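Local coordinates for MTH0777 (Methanothermobacter thermautotrophicus, PDB 1KJN), which is of unknown function but belongs to the DUF1890 family and forms a two-subunit assembly of Rossmann-like alpha/beta subunits, at residues V53-P56 with Y60-E63; V65-C70 with V96-I101; G84-D89 with E119-E124. One frame throughout, in Å; residues are numbered along the deposited sequence.

Contact 1: V53-P56 with Y60-E63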
ATOM      1  N   VAL A  53       7.455   4.098  -1.094  1.00 20.55           N
ATOM      2  CA  VAL A  53       6.555   5.138  -1.569  1.00 24.30           C
ATOM      3  C   VAL A  53       5.334   5.278  -0.645  1.00 23.78           C
ATOM      4  O   VAL A  53       4.795   6.375  -0.519  1.00 25.50           O
ATOM      5  CB  VAL A  53       6.148   4.960  -3.068  1.00 26.57           C
ATOM      6  CG1 VAL A  53       7.395   4.850  -3.958  1.00 26.23           C
ATOM      7  CG2 VAL A  53       5.246   3.780  -3.245  1.00 29.69           C
ATOM      8  N   ALA A  54       4.941   4.198   0.040  1.00 17.66           N
ATOM      9  CA  ALA A  54       3.796   4.264   0.964  1.00 15.98           C
ATOM     10  C   ALA A  54       4.137   4.924   2.309  1.00 18.26           C
ATOM     11  O   ALA A  54       3.246   5.374   3.028  1.00 18.92           O
ATOM     12  CB  ALA A  54       3.184   2.885   1.198  1.00  6.94           C
ATOM     13  N   ASP A  55       5.426   5.004   2.625  1.00 18.15           N
ATOM     14  CA  ASP A  55       5.914   5.596   3.867  1.00 18.57           C
ATOM     15  C   ASP A  55       7.151   6.401   3.444  1.00 21.79           C
ATOM     16  O   ASP A  55       8.271   6.118   3.857  1.00 17.64           O
ATOM     17  CB  ASP A  55       6.274   4.466   4.858  1.00 18.19           C
ATOM     18  CG  ASP A  55       6.749   4.978   6.229  1.00 23.72           C
ATOM     19  OD1 ASP A  55       6.568   6.174   6.553  1.00 23.80           O
ATOM     20  OD2 ASP A  55       7.287   4.156   7.004  1.00 19.88           O
ATOM     21  N   PRO A  56       6.947   7.464   2.644  1.00 27.20           N
ATOM     22  CA  PRO A  56       8.057   8.295   2.165  1.00 28.63           C
ATOM     23  C   PRO A  56       8.974   8.892   3.220  1.00 31.24           C
ATOM     24  O   PRO A  56      10.133   9.179   2.927  1.00 29.90           O
ATOM     25  CB  PRO A  56       7.353   9.353   1.314  1.00 27.66           C
ATOM     26  CG  PRO A  56       6.028   9.471   1.954  1.00 28.24           C
ATOM     27  CD  PRO A  56       5.662   8.030   2.217  1.00 26.36           C
ATOM     28  N   TYR A  60       7.279   4.396   9.701  1.00 26.21           N
ATOM     29  CA  TYR A  60       6.791   3.102  10.190  1.00 23.67           C
ATOM     30  C   TYR A  60       7.740   1.891  10.126  1.00 21.86           C
ATOM     31  O   TYR A  60       7.389   0.790  10.560  1.00 23.75           O
ATOM     32  CB  TYR A  60       5.468   2.796   9.504  1.00 24.40           C
ATOM     33  CG  TYR A  60       4.424   3.881   9.707  1.00 25.08           C
ATOM     34  CD1 TYR A  60       3.931   4.171  10.979  1.00 26.02           C
ATOM     35  CD2 TYR A  60       3.882   4.572   8.623  1.00 26.33           C
ATOM     36  CE1 TYR A  60       2.909   5.114  11.164  1.00 26.63           C
ATOM     37  CE2 TYR A  60       2.859   5.528   8.806  1.00 20.67           C
ATOM     38  CZ  TYR A  60       2.375   5.781  10.074  1.00 26.09           C
ATOM     39  OH  TYR A  60       1.302   6.645  10.249  1.00 24.75           O
ATOM     40  N   THR A  61       8.932   2.088   9.581  1.00 22.59           N
ATOM     41  CA  THR A  61       9.938   1.024   9.504  1.00 28.34           C
ATOM     42  C   THR A  61      11.282   1.676   9.789  1.00 30.25           C
ATOM     43  O   THR A  61      11.431   2.887   9.646  1.00 27.75           O
ATOM     44  CB  THR A  61      10.014   0.349   8.116  1.00 26.58           C
ATOM     45  OG1 THR A  61      10.465   1.305   7.151  1.00 31.68           O
ATOM     46  CG2 THR A  61       8.656  -0.215   7.700  1.00 28.60           C
ATOM     47  N   ASP A  62      12.275   0.877  10.151  1.00 27.82           N
ATOM     48  CA  ASP A  62      13.576   1.439  10.478  1.00 32.78           C
ATOM     49  C   ASP A  62      14.666   1.181   9.460  1.00 35.14           C
ATOM     50  O   ASP A  62      15.532   2.030   9.214  1.00 35.00           O
ATOM     51  CB  ASP A  62      14.000   0.930  11.853  1.00 32.08           C
ATOM     52  CG  ASP A  62      12.976   1.266  12.915  1.00 31.43           C
ATOM     53  OD1 ASP A  62      12.800   2.468  13.187  1.00 27.43           O
ATOM     54  OD2 ASP A  62      12.309   0.345  13.432  1.00 31.00           O
ATOM     55  N   GLU A  63      14.595   0.015   8.843  1.00 34.12           N
ATOM     56  CA  GLU A  63      15.592  -0.382   7.880  1.00 35.22           C
ATOM     57  C   GLU A  63      14.953  -1.291   6.837  1.00 34.60           C
ATOM     58  O   GLU A  63      13.923  -1.921   7.085  1.00 32.67           O
ATOM     59  CB  GLU A  63      16.709  -1.125   8.632  1.00 34.65           C
ATOM     60  CG  GLU A  63      17.922  -1.478   7.794  1.00 43.72           C
ATOM     61  CD  GLU A  63      18.961  -2.297   8.545  1.00 47.95           C
ATOM     62  OE1 GLU A  63      20.103  -2.383   8.045  1.00 52.07           O
ATOM     63  OE2 GLU A  63      18.641  -2.885   9.611  1.00 50.17           O
TER
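Asp55 and Tyr60 meet through one short hydrogen bond, and little else joins segments 53-56 and 60-63. The backbone N of Tyr60 donates to Asp55 OD2 at 2.7 Å with an N-H...O angle of 156°. It reaches the carboxylate oxygen on the syn side, a little out of the carboxylate plane. Asp55 has just left helical geometry at the end of helix 45-54, and its CG stands anti to the backbone N (chi1 -178°), carrying the carboxylate across toward the returning chain. Its second oxygen, OD1, bonds to the N of Ile59, so that the two oxygens grip successive backbone NH groups and fasten the turn.

Van der Waals contact is modest. Asp55 OD2 lies 3.4 Å from Tyr60 CB, and Asp55 OD1 comes within 3.8 Å of Tyr60 CD2, the carboxylate plane turned 43° from that of the ring. Thr61 adds a looser approach, its OG1 4.3 Å from Asp55 OD2.

The same two residues also pair between chains: Tyr60 OH bonds to Asp55 OD1 and to Glu57 N, both of the second subunit, and Asp55 OD1 takes the reciprocal bond from Tyr60 OH of that subunit. This buried carboxylate, held by several partners, is likely to be stabilised as the anion.

The Tyr60 ring meets His30 of helix 21-34 with the planes nearly perpendicular, Tyr60 O bonds to Ser29, and Thr61 rests on that helix and on strand 38-43, so the contact closes the loop between helix 45-54 and strand 63-66 at the subunit interface.

Contact 2: V65-C70 with V96-I101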
ATOM      1  N   VAL A  65      16.234  -4.057   3.521  1.00 30.63           N
ATOM      2  CA  VAL A  65      17.310  -4.767   2.841  1.00 29.63           C
ATOM      3  C   VAL A  65      16.729  -5.786   1.861  1.00 29.42           C
ATOM      4  O   VAL A  65      15.734  -6.429   2.163  1.00 27.23           O
ATOM      5  CB  VAL A  65      18.148  -5.592   3.847  1.00 32.50           C
ATOM      6  CG1 VAL A  65      19.456  -6.040   3.216  1.00 36.59           C
ATOM      7  CG2 VAL A  65      18.402  -4.812   5.112  1.00 39.98           C
ATOM      8  N   ASP A  66      17.391  -5.962   0.719  1.00 25.44           N
ATOM      9  CA  ASP A  66      16.973  -6.935  -0.297  1.00 28.12           C
ATOM     10  C   ASP A  66      17.047  -8.372   0.262  1.00 24.37           C
ATOM     11  O   ASP A  66      17.886  -8.677   1.116  1.00 22.61           O
ATOM     12  CB  ASP A  66      17.845  -6.747  -1.551  1.00 31.04           C
ATOM     13  CG  ASP A  66      18.057  -8.023  -2.324  1.00 38.71           C
ATOM     14  OD1 ASP A  66      19.108  -8.658  -2.103  1.00 39.30           O
ATOM     15  OD2 ASP A  66      17.184  -8.400  -3.144  1.00 48.00           O
ATOM     16  N   LEU A  67      16.155  -9.247  -0.194  1.00 26.32           N
ATOM     17  CA  LEU A  67      16.116 -10.633   0.298  1.00 28.10           C
ATOM     18  C   LEU A  67      17.448 -11.364   0.315  1.00 29.89           C
ATOM     19  O   LEU A  67      17.860 -11.881   1.349  1.00 28.79           O
ATOM     20  CB  LEU A  67      15.116 -11.468  -0.497  1.00 28.57           C
ATOM     21  CG  LEU A  67      13.633 -11.237  -0.249  1.00 32.16           C
ATOM     22  CD1 LEU A  67      12.823 -11.850  -1.381  1.00 38.64           C
ATOM     23  CD2 LEU A  67      13.237 -11.825   1.082  1.00 24.30           C
ATOM     24  N   GLU A  68      18.127 -11.389  -0.829  1.00 30.76           N
ATOM     25  CA  GLU A  68      19.405 -12.088  -0.932  1.00 35.74           C
ATOM     26  C   GLU A  68      20.493 -11.453  -0.084  1.00 34.66           C
ATOM     27  O   GLU A  68      21.278 -12.156   0.558  1.00 34.29           O
ATOM     28  CB  GLU A  68      19.820 -12.230  -2.395  1.00 35.14           C
ATOM     29  CG  GLU A  68      18.865 -13.152  -3.159  1.00 40.42           C
ATOM     30  CD  GLU A  68      18.819 -14.570  -2.569  1.00 49.10           C
ATOM     31  OE1 GLU A  68      19.890 -15.202  -2.458  1.00 53.81           O
ATOM     32  OE2 GLU A  68      17.717 -15.064  -2.218  1.00 53.03           O
ATOM     33  N   SER A  69      20.510 -10.125  -0.028  1.00 34.66           N
ATOM     34  CA  SER A  69      21.506  -9.442   0.787  1.00 34.92           C
ATOM     35  C   SER A  69      21.289  -9.796   2.257  1.00 34.18           C
ATOM     36  O   SER A  69      22.244 -10.093   2.971  1.00 33.03           O
ATOM     37  CB  SER A  69      21.429  -7.935   0.589  1.00 32.84           C
ATOM     38  OG  SER A  69      21.716  -7.611  -0.759  1.00 36.58           O
ATOM     39  N   CYS A  70      20.030  -9.808   2.694  1.00 32.03           N
ATOM     40  CA  CYS A  70      19.727 -10.134   4.081  1.00 27.76           C
ATOM     41  C   CYS A  70      20.151 -11.574   4.377  1.00 28.41           C
ATOM     42  O   CYS A  70      20.733 -11.846   5.418  1.00 28.43           O
ATOM     43  CB  CYS A  70      18.234  -9.966   4.364  1.00 24.83           C
ATOM     44  SG  CYS A  70      17.797 -10.192   6.084  1.00 16.54           S
ATOM     45  N   VAL A  96      10.811 -20.095   5.798  1.00 20.34           N
ATOM     46  CA  VAL A  96      11.423 -21.296   6.376  1.00 24.79           C
ATOM     47  C   VAL A  96      12.926 -21.070   6.521  1.00 18.49           C
ATOM     48  O   VAL A  96      13.495 -21.273   7.596  1.00 22.83           O
ATOM     49  CB  VAL A  96      11.165 -22.555   5.486  1.00 28.31           C
ATOM     50  CG1 VAL A  96      11.984 -23.775   5.997  1.00 23.81           C
ATOM     51  CG2 VAL A  96       9.685 -22.900   5.490  1.00 29.98           C
ATOM     52  N   THR A  97      13.535 -20.549   5.459  1.00 20.63           N
ATOM     53  CA  THR A  97      14.970 -20.298   5.460  1.00 19.15           C
ATOM     54  C   THR A  97      15.330 -19.294   6.546  1.00 23.30           C
ATOM     55  O   THR A  97      16.228 -19.539   7.344  1.00 21.19           O
ATOM     56  CB  THR A  97      15.466 -19.780   4.096  1.00 25.47           C
ATOM     57  OG1 THR A  97      15.166 -20.738   3.068  1.00 23.94           O
ATOM     58  CG2 THR A  97      16.972 -19.546   4.139  1.00 21.95           C
ATOM     59  N   PHE A  98      14.621 -18.172   6.591  1.00 18.63           N
ATOM     60  CA  PHE A  98      14.917 -17.160   7.592  1.00 20.37           C
ATOM     61  C   PHE A  98      14.718 -17.673   9.012  1.00 21.89           C
ATOM     62  O   PHE A  98      15.448 -17.299   9.920  1.00 17.99           O
ATOM     63  CB  PHE A  98      14.063 -15.904   7.368  1.00 20.78           C
ATOM     64  CG  PHE A  98      14.558 -15.021   6.248  1.00 26.00           C
ATOM     65  CD1 PHE A  98      15.749 -14.311   6.376  1.00 26.77           C
ATOM     66  CD2 PHE A  98      13.811 -14.871   5.080  1.00 26.15           C
ATOM     67  CE1 PHE A  98      16.180 -13.459   5.357  1.00 30.46           C
ATOM     68  CE2 PHE A  98      14.239 -14.020   4.055  1.00 21.54           C
ATOM     69  CZ  PHE A  98      15.419 -13.313   4.192  1.00 23.01           C
ATOM     70  N   ALA A  99      13.727 -18.532   9.196  1.00 18.81           N
ATOM     71  CA  ALA A  99      13.444 -19.070  10.518  1.00 25.27           C
ATOM     72  C   ALA A  99      14.516 -20.042  10.986  1.00 23.80           C
ATOM     73  O   ALA A  99      14.843 -20.065  12.159  1.00 26.78           O
ATOM     74  CB  ALA A  99      12.068 -19.731  10.541  1.00 18.66           C
ATOM     75  N   GLY A 100      15.076 -20.814  10.056  1.00 25.45           N
ATOM     76  CA  GLY A 100      16.106 -21.786  10.398  1.00 28.03           C
ATOM     77  C   GLY A 100      17.369 -21.102  10.880  1.00 27.15           C
ATOM     78  O   GLY A 100      18.057 -21.596  11.771  1.00 27.87           O
ATOM     79  N   ILE A 101      17.635 -19.934  10.312  1.00 23.76           N
ATOM     80  CA  ILE A 101      18.790 -19.134  10.670  1.00 23.88           C
ATOM     81  C   ILE A 101      18.598 -18.387  11.996  1.00 26.40           C
ATOM     82  O   ILE A 101      19.490 -18.373  12.849  1.00 23.61           O
ATOM     83  CB  ILE A 101      19.076 -18.097   9.576  1.00 23.50           C
ATOM     84  CG1 ILE A 101      19.520 -18.797   8.287  1.00 22.69           C
ATOM     85  CG2 ILE A 101      20.094 -17.052  10.081  1.00 23.20           C
ATOM     86  CD1 ILE A 101      19.647 -17.856   7.084  1.00 22.79           C
TER
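Phe98, reaching from helix 89-102, sets its ring against Leu67 and Cys70 in the first turn of helix 67-73. The contact is apolar. Leu67 CD2 meets the ring at its edge, near the ring plane, 3.8 Å from Phe98 CE2, and the two side chains run at about a right angle to each other. Leu67 O also comes within 4.0 Å of Phe98 CZ.

A sulfur-aromatic contact forms at the other side of the CZ corner. Cys70 SG approaches Phe98 CE1 at 3.7 Å and lies 4.9 Å from the ring centroid, in an oblique position 67° off the ring normal. With SG trans to the backbone N (chi1 -174°), the thiol projects from the helix toward the phenyl ring.

Hydrogen bonding serves the helix that carries these two side chains. Asp66 is its N-cap: Asp66 OD1 accepts from Ser69 N at 2.9 Å, and Ser69 OG donates to the same Asp66 OD1 at 3.1 Å. For Ser69 OG, Asp66 OD1 uses its anti lone pair; Ser69 N comes from the same anti side but tilted out of the carboxylate plane. Nearby, Glu68 OE2 bonds to Tyr94 OH of helix 89-102, a polar link between the same two helices.

Thr42, Leu10, Val12 and Leu82 of the central strands also touch the Phe98 side chain. The chemistry therefore implies hydrophobic and dispersive attachment of both helices to the sheet, with the charged capping group kept apart from the ring.

Contact 3: G84-D89 with E119-E124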
ATOM      1  N   GLY A  84       6.713 -13.166   8.774  1.00 16.44           N
ATOM      2  CA  GLY A  84       6.713 -13.396   7.344  1.00 16.79           C
ATOM      3  C   GLY A  84       5.320 -13.475   6.729  1.00 22.81           C
ATOM      4  O   GLY A  84       4.460 -14.220   7.211  1.00 17.28           O
ATOM      5  N   PHE A  85       5.096 -12.655   5.699  1.00 18.39           N
ATOM      6  CA  PHE A  85       3.839 -12.635   4.959  1.00 17.13           C
ATOM      7  C   PHE A  85       3.968 -13.734   3.936  1.00 16.84           C
ATOM      8  O   PHE A  85       4.994 -13.839   3.254  1.00 18.57           O
ATOM      9  CB  PHE A  85       3.619 -11.272   4.282  1.00 11.46           C
ATOM     10  CG  PHE A  85       3.137 -10.227   5.226  1.00 13.67           C
ATOM     11  CD1 PHE A  85       4.033  -9.556   6.052  1.00 13.55           C
ATOM     12  CD2 PHE A  85       1.780  -9.930   5.312  1.00 11.72           C
ATOM     13  CE1 PHE A  85       3.584  -8.603   6.953  1.00 24.01           C
ATOM     14  CE2 PHE A  85       1.321  -8.981   6.211  1.00 19.71           C
ATOM     15  CZ  PHE A  85       2.222  -8.308   7.038  1.00 13.61           C
ATOM     16  N   VAL A  86       2.937 -14.561   3.830  1.00 19.54           N
ATOM     17  CA  VAL A  86       2.992 -15.708   2.931  1.00 19.86           C
ATOM     18  C   VAL A  86       1.809 -15.845   1.973  1.00 24.08           C
ATOM     19  O   VAL A  86       0.772 -16.408   2.322  1.00 26.22           O
ATOM     20  CB  VAL A  86       3.128 -17.007   3.769  1.00 20.97           C
ATOM     21  CG1 VAL A  86       3.481 -18.179   2.872  1.00 28.93           C
ATOM     22  CG2 VAL A  86       4.191 -16.831   4.855  1.00 19.48           C
ATOM     23  N   PRO A  87       1.916 -15.234   0.791  1.00 27.26           N
ATOM     24  CA  PRO A  87       0.862 -15.295  -0.236  1.00 25.85           C
ATOM     25  C   PRO A  87       1.051 -16.531  -1.119  1.00 27.21           C
ATOM     26  O   PRO A  87       0.189 -16.848  -1.945  1.00 32.41           O
ATOM     27  CB  PRO A  87       1.111 -14.039  -1.089  1.00 20.76           C
ATOM     28  CG  PRO A  87       2.081 -13.214  -0.311  1.00 28.63           C
ATOM     29  CD  PRO A  87       2.894 -14.173   0.492  1.00 24.43           C
ATOM     30  N   ASN A  88       2.184 -17.215  -0.983  1.00 24.76           N
ATOM     31  CA  ASN A  88       2.429 -18.378  -1.834  1.00 25.83           C
ATOM     32  C   ASN A  88       3.634 -19.225  -1.426  1.00 27.72           C
ATOM     33  O   ASN A  88       4.364 -18.870  -0.507  1.00 25.39           O
ATOM     34  CB  ASN A  88       2.618 -17.907  -3.285  1.00 25.05           C
ATOM     35  CG  ASN A  88       3.727 -16.877  -3.421  1.00 26.69           C
ATOM     36  OD1 ASN A  88       4.674 -16.857  -2.632  1.00 23.76           O
ATOM     37  ND2 ASN A  88       3.617 -16.019  -4.427  1.00 28.05           N
ATOM     38  N   ASP A  89       3.888 -20.272  -2.214  1.00 29.67           N
ATOM     39  CA  ASP A  89       4.991 -21.211  -1.988  1.00 32.39           C
ATOM     40  C   ASP A  89       6.351 -20.553  -1.881  1.00 30.54           C
ATOM     41  O   ASP A  89       7.101 -20.872  -0.978  1.00 29.85           O
ATOM     42  CB  ASP A  89       5.056 -22.286  -3.096  1.00 35.72           C
ATOM     43  CG  ASP A  89       3.903 -23.290  -3.035  1.00 40.43           C
ATOM     44  OD1 ASP A  89       3.178 -23.357  -2.015  1.00 44.65           O
ATOM     45  OD2 ASP A  89       3.720 -24.021  -4.027  1.00 45.65           O
ATOM     46  N   GLU A 119      -5.082 -23.556   2.891  1.00 36.25           N
ATOM     47  CA  GLU A 119      -4.894 -24.826   3.591  1.00 39.25           C
ATOM     48  C   GLU A 119      -3.522 -25.436   3.332  1.00 35.65           C
ATOM     49  O   GLU A 119      -2.829 -25.834   4.267  1.00 36.79           O
ATOM     50  CB  GLU A 119      -5.993 -25.818   3.212  1.00 42.30           C
ATOM     51  CG  GLU A 119      -6.113 -26.993   4.175  1.00 52.90           C
ATOM     52  CD  GLU A 119      -7.184 -27.996   3.762  1.00 60.66           C
ATOM     53  OE1 GLU A 119      -8.278 -27.572   3.309  1.00 62.16           O
ATOM     54  OE2 GLU A 119      -6.933 -29.215   3.902  1.00 63.62           O
ATOM     55  N   GLU A 120      -3.118 -25.471   2.067  1.00 36.52           N
ATOM     56  CA  GLU A 120      -1.819 -26.016   1.687  1.00 40.30           C
ATOM     57  C   GLU A 120      -0.698 -25.210   2.338  1.00 40.72           C
ATOM     58  O   GLU A 120       0.238 -25.773   2.899  1.00 43.52           O
ATOM     59  CB  GLU A 120      -1.649 -25.971   0.173  1.00 46.60           C
ATOM     60  CG  GLU A 120      -2.777 -26.638  -0.601  1.00 54.83           C
ATOM     61  CD  GLU A 120      -2.746 -26.323  -2.099  1.00 62.48           C
ATOM     62  OE1 GLU A 120      -2.291 -25.219  -2.486  1.00 61.99           O
ATOM     63  OE2 GLU A 120      -3.194 -27.181  -2.891  1.00 65.39           O
ATOM     64  N   LEU A 121      -0.809 -23.886   2.281  1.00 37.93           N
ATOM     65  CA  LEU A 121       0.199 -23.008   2.871  1.00 36.15           C
ATOM     66  C   LEU A 121       0.243 -23.173   4.389  1.00 32.83           C
ATOM     67  O   LEU A 121       1.311 -23.241   4.991  1.00 31.19           O
ATOM     68  CB  LEU A 121      -0.071 -21.555   2.472  1.00 33.29           C
ATOM     69  CG  LEU A 121       0.226 -21.260   1.002  1.00 33.30           C
ATOM     70  CD1 LEU A 121      -0.350 -19.920   0.589  1.00 36.93           C
ATOM     71  CD2 LEU A 121       1.711 -21.293   0.766  1.00 27.25           C
ATOM     72  N   VAL A 122      -0.928 -23.300   4.995  1.00 36.14           N
ATOM     73  CA  VAL A 122      -1.030 -23.484   6.436  1.00 38.57           C
ATOM     74  C   VAL A 122      -0.375 -24.803   6.823  1.00 41.62           C
ATOM     75  O   VAL A 122       0.458 -24.840   7.729  1.00 43.45           O
ATOM     76  CB  VAL A 122      -2.510 -23.451   6.897  1.00 39.26           C
ATOM     77  CG1 VAL A 122      -2.652 -23.981   8.314  1.00 39.75           C
ATOM     78  CG2 VAL A 122      -3.054 -22.022   6.811  1.00 36.25           C
ATOM     79  N   ASN A 123      -0.707 -25.874   6.103  1.00 43.93           N
ATOM     80  CA  ASN A 123      -0.129 -27.190   6.404  1.00 45.91           C
ATOM     81  C   ASN A 123       1.382 -27.173   6.250  1.00 45.81           C
ATOM     82  O   ASN A 123       2.109 -27.669   7.110  1.00 43.30           O
ATOM     83  CB  ASN A 123      -0.729 -28.265   5.504  1.00 46.10           C
ATOM     84  CG  ASN A 123      -2.176 -28.527   5.815  1.00 47.82           C
ATOM     85  OD1 ASN A 123      -2.607 -28.381   6.956  1.00 46.10           O
ATOM     86  ND2 ASN A 123      -2.945 -28.898   4.798  1.00 54.94           N
ATOM     87  N   GLU A 124       1.842 -26.533   5.179  1.00 46.11           N
ATOM     88  CA  GLU A 124       3.261 -26.423   4.888  1.00 45.40           C
ATOM     89  C   GLU A 124       4.052 -25.784   6.032  1.00 46.76           C
ATOM     90  O   GLU A 124       5.085 -26.315   6.451  1.00 50.51           O
ATOM     91  CB  GLU A 124       3.467 -25.639   3.592  1.00 46.14           C
ATOM     92  CG  GLU A 124       4.923 -25.322   3.264  1.00 50.47           C
ATOM     93  CD  GLU A 124       5.765 -26.557   2.976  1.00 52.90           C
ATOM     94  OE1 GLU A 124       5.613 -27.589   3.659  1.00 52.22           O
ATOM     95  OE2 GLU A 124       6.597 -26.484   2.056  1.00 55.67           O
TER
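Leu121 points from helix 115-128 into the bend where strand 81-86 gives way to helix 89-102, and its forked end does nearly all the touching. Its CG lies anti to the carbonyl carbon (chi1 -71°), which carries it toward the bend, and chi2 (167°) then spreads the two methyls along it. CD1 sits against backbone, 4.1 Å from Val86 O and 4.0 Å from Pro87 O. CD2 reaches further along the bend, to within 3.6 Å of Asn88 C.

Val86 also points toward the helix, and its side chain and that of Leu121 slide past each other in opposite directions, leaving Val86 CG1 4.2 Å from Leu121 CD2. Asp89, which is exposed, crosses Leu121 obliquely, with OD1 3.8 Å from the same CD2 methyl. With an alanine here in place of Leu121 both methyls are gone, which would probably open a gap at the bend and cost Val86 CG1 and the Asn88 backbone this neighbour.

The CB of Asn88 points away from the helix; its side chain is the N-cap of helix 89-102, where OD1 accepts from Ala91 N. Leu121 also touches Ile110 of strand 105-111, while Val86 packs on Ala92 and Leu95. Packing of this kind, a helix leucine set over the C-terminal end of a parallel strand and the start of the next helix, belongs to the layered beta-alpha-beta architecture of a Rossmann-like fold.

Contact 1 closes before the others open; contacts 2 and 3 then interlace along the chain, their segments alternating. The centres of contacts 1 and 2 lie about 20 Å apart and those of contacts 2 and 3 about 17 Å, whereas contacts 1 and 3 stand about 25 Å apart, on opposite sides of the chain's centre. Contacts 2 and 3 both reach the six-stranded parallel sheet, of strand order 3-2-1-4-5-6, and strand 81-86 of contact 3 runs on into helix 89-102, which carries one side of contact 2. Together they attach helices 67-73, 89-102 and 115-128 to the sheet, while contact 1 shapes the loop before strand 63-66 and faces the second subunit.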